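Local atomic coordinates of SusD homolog (Bacteroides thetaiotaomicron, PDB entry 3EHM), a protein that probably binds mucin O-glycans at the cell surface of a gut bacterium, as a SusD-like outer-membrane lipoprotein. Residues Asp421-Asn426 / Glu431-Lys436; Ala385-Gly390 / Ile438-Leu443; Trp277-Gly282 / His409-Gly414; Ile211-His216 / Tyr348-Glu353. One frame throughout, in Å; residues are numbered along the deposited sequence.

In the fold
Helix 429-445 contributes a segment to interactions 1 and 2 and is touched by residues of interactions 3 and 4. Its first part meets the preceding loop in interaction 1 and its later turns meet helix 384-388 in interaction 2, with centres about 12 Å apart; the first is nested inside the chain loop closed by the second. Interaction 3, its centre about 13 Å from that of interaction 2, touches it where T439 and L443 pack on Y279. Interaction 4, between segments 211-216 and 348-353, has its centre about 18 Å from those of both 1 and 2. Along the chain it closes before these two open; the segments of 3 alternate with those of 4 and of 2, and 3 closes before 1 opens.

Interaction 1 (Asp421-Asn426 / Glu431-Lys436)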
# COMPACT_ATOMS: atom_id res chain seq x y z
N ASP A 421 8.87 -24.79 -5.72
CA ASP A 421 8.42 -26.16 -5.98
C ASP A 421 7.83 -26.91 -4.78
O ASP A 421 7.49 -28.09 -4.91
CB ASP A 421 9.58 -26.97 -6.55
CG ASP A 421 10.24 -26.30 -7.74
OD1 ASP A 421 9.52 -25.93 -8.70
OD2 ASP A 421 11.48 -26.13 -7.71
N ASP A 422 7.70 -26.24 -3.64
CA ASP A 422 7.17 -26.87 -2.43
C ASP A 422 5.69 -26.54 -2.24
O ASP A 422 5.35 -25.43 -1.83
CB ASP A 422 7.99 -26.40 -1.22
CG ASP A 422 7.57 -27.07 0.07
OD1 ASP A 422 7.51 -28.31 0.12
OD2 ASP A 422 7.31 -26.34 1.06
N TYR A 423 4.81 -27.51 -2.50
CA TYR A 423 3.37 -27.27 -2.40
C TYR A 423 2.63 -27.93 -1.23
O TYR A 423 2.78 -29.12 -0.97
CB TYR A 423 2.68 -27.67 -3.70
CG TYR A 423 3.26 -26.96 -4.89
CD1 TYR A 423 4.17 -27.59 -5.73
CD2 TYR A 423 2.97 -25.62 -5.12
CE1 TYR A 423 4.79 -26.89 -6.77
CE2 TYR A 423 3.58 -24.92 -6.15
CZ TYR A 423 4.49 -25.55 -6.97
OH TYR A 423 5.12 -24.84 -7.96
N THR A 424 1.82 -27.13 -0.54
CA THR A 424 1.05 -27.62 0.59
C THR A 424 -0.10 -28.47 0.07
O THR A 424 -0.52 -29.42 0.73
CB THR A 424 0.52 -26.44 1.42
OG1 THR A 424 1.64 -25.75 1.99
CG2 THR A 424 -0.38 -26.93 2.54
N GLY A 425 -0.61 -28.13 -1.11
CA GLY A 425 -1.68 -28.91 -1.70
C GLY A 425 -3.10 -28.67 -1.23
O GLY A 425 -3.99 -29.47 -1.55
N ASN A 426 -3.35 -27.60 -0.48
CA ASN A 426 -4.71 -27.32 -0.05
C ASN A 426 -5.42 -26.63 -1.21
O ASN A 426 -6.57 -26.94 -1.53
CB ASN A 426 -4.73 -26.43 1.19
CG ASN A 426 -6.15 -26.14 1.68
OD1 ASN A 426 -6.88 -27.06 2.07
ND2 ASN A 426 -6.54 -24.88 1.65
N GLU A 431 -3.03 -21.88 -7.94
CA GLU A 431 -3.47 -20.99 -6.86
C GLU A 431 -2.40 -20.83 -5.79
O GLU A 431 -2.23 -19.74 -5.24
CB GLU A 431 -4.75 -21.51 -6.22
CG GLU A 431 -6.02 -21.19 -7.00
CD GLU A 431 -6.48 -19.75 -6.81
OE1 GLU A 431 -6.75 -19.36 -5.66
OE2 GLU A 431 -6.58 -19.01 -7.82
N GLU A 432 -1.67 -21.90 -5.49
CA GLU A 432 -0.63 -21.82 -4.47
C GLU A 432 0.57 -21.05 -5.00
O GLU A 432 1.26 -20.36 -4.25
CB GLU A 432 -0.19 -23.21 -4.00
CG GLU A 432 0.77 -23.13 -2.81
CD GLU A 432 0.96 -24.45 -2.09
OE1 GLU A 432 0.23 -25.42 -2.39
OE2 GLU A 432 1.85 -24.51 -1.21
N GLN A 433 0.83 -21.17 -6.30
CA GLN A 433 1.94 -20.45 -6.91
C GLN A 433 1.63 -18.96 -6.79
O GLN A 433 2.51 -18.15 -6.50
CB GLN A 433 2.11 -20.87 -8.37
CG GLN A 433 2.53 -22.33 -8.52
CD GLN A 433 2.74 -22.75 -9.96
OE1 GLN A 433 1.96 -22.38 -10.84
NE2 GLN A 433 3.77 -23.56 -10.20
N LEU A 434 0.37 -18.58 -7.03
CA LEU A 434 -0.03 -17.18 -6.90
C LEU A 434 0.13 -16.78 -5.43
O LEU A 434 0.60 -15.69 -5.12
CB LEU A 434 -1.49 -16.98 -7.32
CG LEU A 434 -2.04 -15.56 -7.08
CD1 LEU A 434 -1.29 -14.56 -7.94
CD2 LEU A 434 -3.53 -15.52 -7.40
N GLN A 435 -0.26 -17.67 -4.53
CA GLN A 435 -0.15 -17.39 -3.11
C GLN A 435 1.29 -17.07 -2.73
O GLN A 435 1.55 -16.15 -1.95
CB GLN A 435 -0.67 -18.57 -2.29
CG GLN A 435 -0.61 -18.36 -0.78
CD GLN A 435 -1.12 -19.54 -0.01
OE1 GLN A 435 -0.91 -20.69 -0.40
NE2 GLN A 435 -1.79 -19.28 1.12
N LYS A 436 2.24 -17.84 -3.27
CA LYS A 436 3.66 -17.62 -3.00
C LYS A 436 4.07 -16.24 -3.53
O LYS A 436 4.75 -15.48 -2.84
CB LYS A 436 4.52 -18.70 -3.66
CG LYS A 436 4.39 -20.11 -3.06
CD LYS A 436 5.24 -21.11 -3.83
CE LYS A 436 5.08 -22.54 -3.29
NZ LYS A 436 5.61 -22.69 -1.90
O HOH W 1 -2.12 -25.00 -0.83
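E432 grips the loop by two consecutive backbone amides: T424 N donates to OE2 at 2.7 Å with a nearly straight N-H...O angle of 172°, and G425 N donates to OE1 at 3.1 Å. Both oxygens use their syn lone pairs, so the carboxylate faces the turning backbone with its two oxygens side by side. A chi1 of -172°, which swings the chain away from the backbone N, and an extended course beyond CG carry it there. T416 OG1 is a further partner of OE2, and a water links OE1, weakly, to N426 N. K436 NZ bonds D422 O at 2.8 Å, tilted 21° from the carbonyl plane, and also reaches T416, S417 and K419, which gathers the loop round one ammonium group. With a glutamine in place of E432, one of the two amides would probably face an N-H rather than an acceptor, weakening the hold on the loop. Next to E432 on the helix, Q433 NE2 donates to Y423 OH at 2.9 Å, the hydroxyl lying close to the amide plane. The Y423 ring takes E432 CD at its edge, 3.8 Å from CD2, with ring and carboxylate planes perpendicular. K436 CE lies 4.0 Å from Y423 CE2. The loop thus lies along the early turns of helix 429-445, while L434 of that helix packs on E353 and L356 of helix 344-356.

Interaction 2 (Ala385-Gly390 / Ile438-Leu443); sequences ATYLSG and ITQKYL
Y387 and Q440 are brought together by what their torsions do: in the tyrosine, chi1 of -178° sets the ring opposite the backbone N and carries it out from its short helix toward Q440, whereas Q440 keeps CG beside its own N and then bends at chi2 (-58°), turning the amide to the incoming hydroxyl. The two side chains approach from opposite directions. Q440 NE2 donates to Y387 OH at 3.1 Å, with an N-H...O angle of 157° and the hydroxyl close to the amide plane. OE1 of the same amide lies near the plane of the ring at its edge, 3.7 Å from Y387 CE1, and the ring and amide planes are steeply inclined to each other. This is a meeting of two helices through long side chains rather than close backbone packing: helix 384-388 stands off from helix 429-445, and only 88 Å² is buried between the segments. The helices belong to the helix-rich SusD-like fold, and helix 364-378 lies beside the junction, touching L388 and Q440. L443 CD2 lies 3.7 Å from Y387 OH, a methyl in van der Waals contact with the hydroxyl. The polar ends have further company, since R287 NH2 makes weak hydrogen bonds to both Y387 OH and Q440 OE1, and D285 OD2 bonds the hydroxyl weakly too. All three residues that touch here are buried, and the Y387 ring also meets that of F376.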
# COMPACT_ATOMS: atom_id res chain seq x y z
N ALA A 385 19.81 -17.45 -1.37
CA ALA A 385 19.77 -18.83 -1.85
C ALA A 385 19.25 -19.78 -0.77
O ALA A 385 18.46 -20.68 -1.05
CB ALA A 385 21.16 -19.28 -2.32
N THR A 386 19.70 -19.57 0.46
CA THR A 386 19.27 -20.39 1.58
C THR A 386 17.78 -20.13 1.83
O THR A 386 17.02 -21.05 2.12
CB THR A 386 20.06 -20.05 2.87
OG1 THR A 386 21.44 -20.37 2.67
CG2 THR A 386 19.52 -20.85 4.06
N TYR A 387 17.39 -18.87 1.70
CA TYR A 387 15.99 -18.49 1.91
C TYR A 387 15.08 -19.12 0.86
O TYR A 387 14.00 -19.61 1.18
CB TYR A 387 15.85 -16.97 1.88
CG TYR A 387 14.45 -16.47 2.14
CD1 TYR A 387 13.57 -16.20 1.09
CD2 TYR A 387 13.99 -16.28 3.44
CE1 TYR A 387 12.27 -15.74 1.33
CE2 TYR A 387 12.69 -15.82 3.69
CZ TYR A 387 11.84 -15.56 2.63
OH TYR A 387 10.58 -15.08 2.88
N LEU A 388 15.53 -19.12 -0.39
CA LEU A 388 14.76 -19.67 -1.51
C LEU A 388 14.58 -21.18 -1.47
O LEU A 388 13.69 -21.71 -2.14
CB LEU A 388 15.39 -19.27 -2.84
CG LEU A 388 15.22 -17.81 -3.28
CD1 LEU A 388 16.06 -17.54 -4.51
CD2 LEU A 388 13.76 -17.54 -3.56
N SER A 389 15.42 -21.87 -0.72
CA SER A 389 15.29 -23.32 -0.64
C SER A 389 14.57 -23.72 0.64
O SER A 389 14.44 -24.91 0.95
CB SER A 389 16.67 -23.99 -0.73
OG SER A 389 17.51 -23.57 0.32
N GLY A 390 14.11 -22.73 1.40
CA GLY A 390 13.42 -23.01 2.64
C GLY A 390 12.02 -23.56 2.43
O GLY A 390 11.30 -23.12 1.53
N ILE A 438 2.18 -13.51 -4.18
CA ILE A 438 1.58 -12.44 -3.40
C ILE A 438 2.14 -12.34 -1.98
O ILE A 438 2.30 -11.25 -1.44
CB ILE A 438 0.04 -12.60 -3.32
CG1 ILE A 438 -0.55 -12.65 -4.73
CG2 ILE A 438 -0.57 -11.45 -2.53
CD1 ILE A 438 -0.22 -11.43 -5.59
N THR A 439 2.43 -13.49 -1.38
CA THR A 439 2.98 -13.52 -0.03
C THR A 439 4.38 -12.89 -0.02
O THR A 439 4.71 -12.10 0.87
CB THR A 439 3.06 -14.96 0.51
OG1 THR A 439 1.73 -15.49 0.62
CG2 THR A 439 3.73 -14.99 1.87
N GLN A 440 5.19 -13.22 -1.01
CA GLN A 440 6.53 -12.65 -1.11
C GLN A 440 6.47 -11.18 -1.49
O GLN A 440 7.31 -10.39 -1.07
CB GLN A 440 7.38 -13.44 -2.10
CG GLN A 440 7.86 -14.78 -1.56
CD GLN A 440 8.67 -14.62 -0.29
OE1 GLN A 440 9.57 -13.79 -0.22
NE2 GLN A 440 8.36 -15.44 0.72
N LYS A 441 5.48 -10.80 -2.30
CA LYS A 441 5.34 -9.40 -2.68
C LYS A 441 4.96 -8.61 -1.43
O LYS A 441 5.43 -7.50 -1.21
CB LYS A 441 4.27 -9.22 -3.76
CG LYS A 441 4.14 -7.76 -4.23
CD LYS A 441 3.31 -7.62 -5.50
CE LYS A 441 1.86 -7.96 -5.27
NZ LYS A 441 1.07 -7.72 -6.51
N TYR A 442 4.10 -9.21 -0.60
CA TYR A 442 3.64 -8.62 0.65
C TYR A 442 4.86 -8.29 1.52
O TYR A 442 4.96 -7.21 2.10
CB TYR A 442 2.73 -9.62 1.39
CG TYR A 442 2.41 -9.30 2.85
CD1 TYR A 442 1.28 -8.56 3.20
CD2 TYR A 442 3.22 -9.79 3.87
CE1 TYR A 442 0.96 -8.33 4.55
CE2 TYR A 442 2.91 -9.57 5.21
CZ TYR A 442 1.79 -8.84 5.54
OH TYR A 442 1.49 -8.64 6.87
N LEU A 443 5.78 -9.24 1.61
CA LEU A 443 7.00 -9.06 2.39
C LEU A 443 7.89 -7.95 1.81
O LEU A 443 8.46 -7.15 2.55
CB LEU A 443 7.77 -10.38 2.46
CG LEU A 443 7.68 -11.26 3.72
CD1 LEU A 443 6.41 -11.01 4.49
CD2 LEU A 443 7.81 -12.72 3.31

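Interaction 3 (Trp277-Gly282 / His409-Gly414)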
# COMPACT_ATOMS: atom_id res chain seq x y z
N TRP A 277 5.24 -10.65 11.26
CA TRP A 277 6.19 -11.34 12.14
C TRP A 277 6.12 -12.84 11.89
O TRP A 277 7.14 -13.51 11.80
CB TRP A 277 5.89 -11.07 13.61
CG TRP A 277 6.62 -12.04 14.51
CD1 TRP A 277 7.93 -12.00 14.88
CD2 TRP A 277 6.09 -13.25 15.07
NE1 TRP A 277 8.25 -13.10 15.63
CE2 TRP A 277 7.14 -13.89 15.76
CE3 TRP A 277 4.82 -13.86 15.05
CZ2 TRP A 277 6.97 -15.11 16.44
CZ3 TRP A 277 4.65 -15.08 15.72
CH2 TRP A 277 5.72 -15.68 16.40
N GLY A 278 4.89 -13.36 11.81
CA GLY A 278 4.69 -14.78 11.58
C GLY A 278 5.42 -15.30 10.36
O GLY A 278 6.05 -16.36 10.41
N TYR A 279 5.32 -14.56 9.26
CA TYR A 279 6.00 -14.97 8.03
C TYR A 279 7.52 -14.83 8.15
O TYR A 279 8.25 -15.75 7.84
CB TYR A 279 5.49 -14.14 6.84
CG TYR A 279 4.11 -14.54 6.38
CD1 TYR A 279 3.91 -15.73 5.67
CD2 TYR A 279 2.99 -13.77 6.69
CE1 TYR A 279 2.63 -16.14 5.29
CE2 TYR A 279 1.70 -14.17 6.32
CZ TYR A 279 1.54 -15.36 5.62
OH TYR A 279 0.27 -15.79 5.27
N LEU A 280 7.98 -13.67 8.62
CA LEU A 280 9.42 -13.44 8.75
C LEU A 280 10.08 -14.48 9.64
O LEU A 280 11.15 -14.98 9.33
CB LEU A 280 9.68 -12.03 9.29
CG LEU A 280 9.20 -10.88 8.39
CD1 LEU A 280 9.43 -9.55 9.10
CD2 LEU A 280 9.96 -10.92 7.08
N ASP A 281 9.43 -14.80 10.76
CA ASP A 281 9.96 -15.79 11.70
C ASP A 281 9.95 -17.20 11.11
O ASP A 281 10.98 -17.87 11.07
CB ASP A 281 9.14 -15.79 12.99
CG ASP A 281 9.68 -16.76 14.02
OD1 ASP A 281 10.69 -16.43 14.69
OD2 ASP A 281 9.12 -17.87 14.16
N GLY A 282 8.79 -17.64 10.65
CA GLY A 282 8.67 -18.97 10.08
C GLY A 282 9.54 -19.23 8.87
O GLY A 282 10.02 -20.35 8.66
N HIS A 409 -3.74 -17.47 16.94
CA HIS A 409 -4.14 -17.78 15.59
C HIS A 409 -2.99 -18.53 14.93
O HIS A 409 -1.87 -18.03 14.88
CB HIS A 409 -4.47 -16.51 14.80
CG HIS A 409 -4.93 -16.78 13.40
ND1 HIS A 409 -4.05 -17.08 12.38
CD2 HIS A 409 -6.17 -16.87 12.88
CE1 HIS A 409 -4.74 -17.35 11.28
NE2 HIS A 409 -6.03 -17.23 11.55
N ASP A 410 -3.27 -19.73 14.46
CA ASP A 410 -2.24 -20.53 13.82
C ASP A 410 -2.17 -20.15 12.35
O ASP A 410 -2.95 -20.63 11.52
CB ASP A 410 -2.54 -22.02 13.95
CG ASP A 410 -1.36 -22.86 13.54
OD1 ASP A 410 -0.48 -22.34 12.83
OD2 ASP A 410 -1.30 -24.05 13.93
N LEU A 411 -1.24 -19.27 12.03
CA LEU A 411 -1.05 -18.79 10.66
C LEU A 411 -0.52 -19.87 9.71
O LEU A 411 -0.63 -19.73 8.50
CB LEU A 411 -0.09 -17.60 10.67
CG LEU A 411 0.10 -16.79 9.39
CD1 LEU A 411 -1.24 -16.18 8.96
CD2 LEU A 411 1.12 -15.69 9.63
N SER A 412 0.04 -20.94 10.26
CA SER A 412 0.61 -22.01 9.43
C SER A 412 -0.41 -22.87 8.72
O SER A 412 -0.13 -23.41 7.64
CB SER A 412 1.51 -22.92 10.27
OG SER A 412 0.75 -23.69 11.18
N ILE A 413 -1.59 -23.01 9.31
CA ILE A 413 -2.66 -23.84 8.76
C ILE A 413 -2.98 -23.58 7.30
O ILE A 413 -3.49 -22.52 6.93
CB ILE A 413 -3.95 -23.69 9.58
CG1 ILE A 413 -3.69 -24.10 11.04
CG2 ILE A 413 -5.05 -24.55 8.98
CD1 ILE A 413 -4.88 -23.89 11.96
N GLY A 414 -2.68 -24.58 6.47
CA GLY A 414 -2.95 -24.48 5.04
C GLY A 414 -2.13 -23.42 4.34
O GLY A 414 -2.45 -23.04 3.21
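A type I beta turn from D410 to I413 presents L411 to helix 274-282, joining a long loop to that helix by a CH-pi contact. L411 CD2 sits over one face of the Y279 ring, 4.1 Å from its centroid and 26° off the ring normal, offset toward the rim at CE2, its nearest ring atom at 3.7 Å. With chi1 at -171° the leucine turns its branch away from its own backbone N and extends it from the turn toward the helix, and the two side chains cross at about a right angle. The other methyl, CD1, lies 4.0 Å from Y279 OH. G278 CA lies 4.2 Å from L411 CD2; a beta carbon there would clash with that methyl, so the glycine lets the leucine come close to the helix backbone. Within the turn, D410 OD1 accepts from S412 N at 3.0 Å, an Asx turn that spans L411. The hydroxyl of Y279 bonds Y463 O, while T439 and L443 of helix 429-445 also touch its side chain. No hydrogen bond crosses between the two segments, so the contact between them is mainly apolar, with the CH-pi contact at its centre and the tyrosine's polar end satisfied by a different loop.

Interaction 4 (Ile211-His216 / Tyr348-Glu353). Unlike the reference sequence in segment 211-216: V212 (reference Ala).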
# COMPACT_ATOMS: atom_id res chain seq x y z
N ILE A 211 -1.57 -1.79 -12.35
CA ILE A 211 -3.00 -1.67 -12.63
C ILE A 211 -3.53 -2.79 -13.52
O ILE A 211 -4.61 -3.32 -13.29
CB ILE A 211 -3.31 -0.31 -13.30
CG1 ILE A 211 -3.04 0.82 -12.30
CG2 ILE A 211 -4.75 -0.27 -13.78
CD1 ILE A 211 -3.07 2.21 -12.93
N VAL A 212 -2.76 -3.17 -14.55
CA VAL A 212 -3.21 -4.24 -15.45
C VAL A 212 -3.31 -5.56 -14.71
O VAL A 212 -4.24 -6.34 -14.94
CB VAL A 212 -2.26 -4.41 -16.65
CG1 VAL A 212 -2.27 -3.14 -17.49
CG2 VAL A 212 -0.86 -4.73 -16.19
N VAL A 213 -2.36 -5.83 -13.82
CA VAL A 213 -2.40 -7.06 -13.05
C VAL A 213 -3.58 -6.99 -12.09
O VAL A 213 -4.25 -7.99 -11.83
CB VAL A 213 -1.08 -7.28 -12.26
CG1 VAL A 213 -1.24 -8.43 -11.28
CG2 VAL A 213 0.05 -7.57 -13.23
N ARG A 214 -3.87 -5.79 -11.58
CA ARG A 214 -4.98 -5.61 -10.65
C ARG A 214 -6.33 -5.98 -11.29
O ARG A 214 -7.23 -6.45 -10.60
CB ARG A 214 -5.06 -4.16 -10.17
CG ARG A 214 -6.09 -3.94 -9.06
CD ARG A 214 -5.42 -3.85 -7.69
NE ARG A 214 -4.84 -2.52 -7.48
CZ ARG A 214 -3.62 -2.29 -7.00
NH1 ARG A 214 -2.82 -3.30 -6.68
NH2 ARG A 214 -3.21 -1.05 -6.83
N VAL A 215 -6.46 -5.76 -12.59
CA VAL A 215 -7.73 -6.04 -13.27
C VAL A 215 -7.82 -7.35 -14.05
O VAL A 215 -8.92 -7.72 -14.47
CB VAL A 215 -8.10 -4.91 -14.26
CG1 VAL A 215 -8.04 -3.55 -13.56
CG2 VAL A 215 -7.17 -4.94 -15.46
N HIS A 216 -6.72 -8.06 -14.23
CA HIS A 216 -6.76 -9.28 -15.03
C HIS A 216 -7.80 -10.33 -14.62
O HIS A 216 -8.36 -11.01 -15.48
CB HIS A 216 -5.35 -9.89 -15.16
CG HIS A 216 -4.99 -10.87 -14.09
ND1 HIS A 216 -5.32 -12.21 -14.15
CD2 HIS A 216 -4.26 -10.72 -12.95
CE1 HIS A 216 -4.81 -12.84 -13.11
NE2 HIS A 216 -4.17 -11.96 -12.36
N TYR A 348 9.01 -7.30 -10.44
CA TYR A 348 9.22 -8.72 -10.69
C TYR A 348 8.07 -9.60 -10.22
O TYR A 348 7.72 -10.56 -10.90
CB TYR A 348 10.54 -9.19 -10.05
CG TYR A 348 11.75 -8.60 -10.73
CD1 TYR A 348 12.29 -7.39 -10.31
CD2 TYR A 348 12.30 -9.21 -11.86
CE1 TYR A 348 13.36 -6.81 -10.98
CE2 TYR A 348 13.37 -8.64 -12.54
CZ TYR A 348 13.89 -7.43 -12.09
OH TYR A 348 14.93 -6.85 -12.77
N PHE A 349 7.46 -9.27 -9.09
CA PHE A 349 6.34 -10.07 -8.60
C PHE A 349 5.12 -9.88 -9.47
O PHE A 349 4.31 -10.79 -9.64
CB PHE A 349 6.04 -9.73 -7.14
CG PHE A 349 7.09 -10.20 -6.18
CD1 PHE A 349 7.37 -11.56 -6.06
CD2 PHE A 349 7.82 -9.29 -5.42
CE1 PHE A 349 8.36 -12.00 -5.19
CE2 PHE A 349 8.82 -9.73 -4.55
CZ PHE A 349 9.09 -11.09 -4.44
N LEU A 350 4.99 -8.68 -10.03
CA LEU A 350 3.88 -8.37 -10.93
C LEU A 350 4.08 -9.18 -12.21
O LEU A 350 3.13 -9.75 -12.74
CB LEU A 350 3.86 -6.88 -11.25
CG LEU A 350 3.37 -5.97 -10.12
CD1 LEU A 350 3.63 -4.51 -10.48
CD2 LEU A 350 1.88 -6.22 -9.88
N LYS A 351 5.31 -9.23 -12.71
CA LYS A 351 5.61 -9.99 -13.92
C LYS A 351 5.39 -11.48 -13.66
O LYS A 351 4.93 -12.21 -14.53
CB LYS A 351 7.05 -9.73 -14.37
CG LYS A 351 7.28 -8.31 -14.87
CD LYS A 351 8.69 -8.08 -15.39
CE LYS A 351 8.96 -8.87 -16.66
NZ LYS A 351 10.31 -8.57 -17.22
N ALA A 352 5.72 -11.92 -12.45
CA ALA A 352 5.55 -13.32 -12.07
C ALA A 352 4.08 -13.72 -12.21
O ALA A 352 3.76 -14.76 -12.81
CB ALA A 352 6.01 -13.52 -10.63
N GLU A 353 3.19 -12.92 -11.65
CA GLU A 353 1.77 -13.21 -11.74
C GLU A 353 1.31 -13.12 -13.19
O GLU A 353 0.53 -13.96 -13.66
CB GLU A 353 0.94 -12.24 -10.89
CG GLU A 353 -0.51 -12.66 -10.76
CD GLU A 353 -1.36 -11.69 -9.97
OE1 GLU A 353 -0.81 -10.96 -9.12
OE2 GLU A 353 -2.59 -11.66 -10.20
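A histidine-carboxylate hydrogen bond joins H216, from segment 211-216, to helix 344-356. H216 NE2 donates to E353 OE2 at 2.7 Å. The oxygen lies at the ring edge, in the imidazole plane, though the bond is bent, with an N-H...O angle of 150°; on the glutamate's side the approach is less regular, from the anti side and 23° out of the carboxylate plane, with ring and carboxylate planes 69° apart. E353 reaches across by a fully extended chain, whose first torsion points it away from the backbone N. In the SusD-like fold, a family of the TPR clan, helices 197-215 and 344-356 are neighbours here, and the closest backbone approach of the two segments is at V213 and L350, whose CA atoms are 6.8 Å apart. V213 touches both L350 and E353: its CB meets L350 CD2 at 3.9 Å, CG2 lies 3.8 Å from L350 O, and CG1 sits 3.4 Å from E353 OE1. That second oxygen forms a salt bridge with R458 of helix 449-459, so a third helix shares the glutamate. Replacing E353 by an alanine would probably leave H216 NE2 and the R458 guanidinium without this buried acceptor and open a gap beside V213. R458 also touches V213 and H216, and the H216 ring meets that of Y357. From helix 429-445, I438 packs against E353.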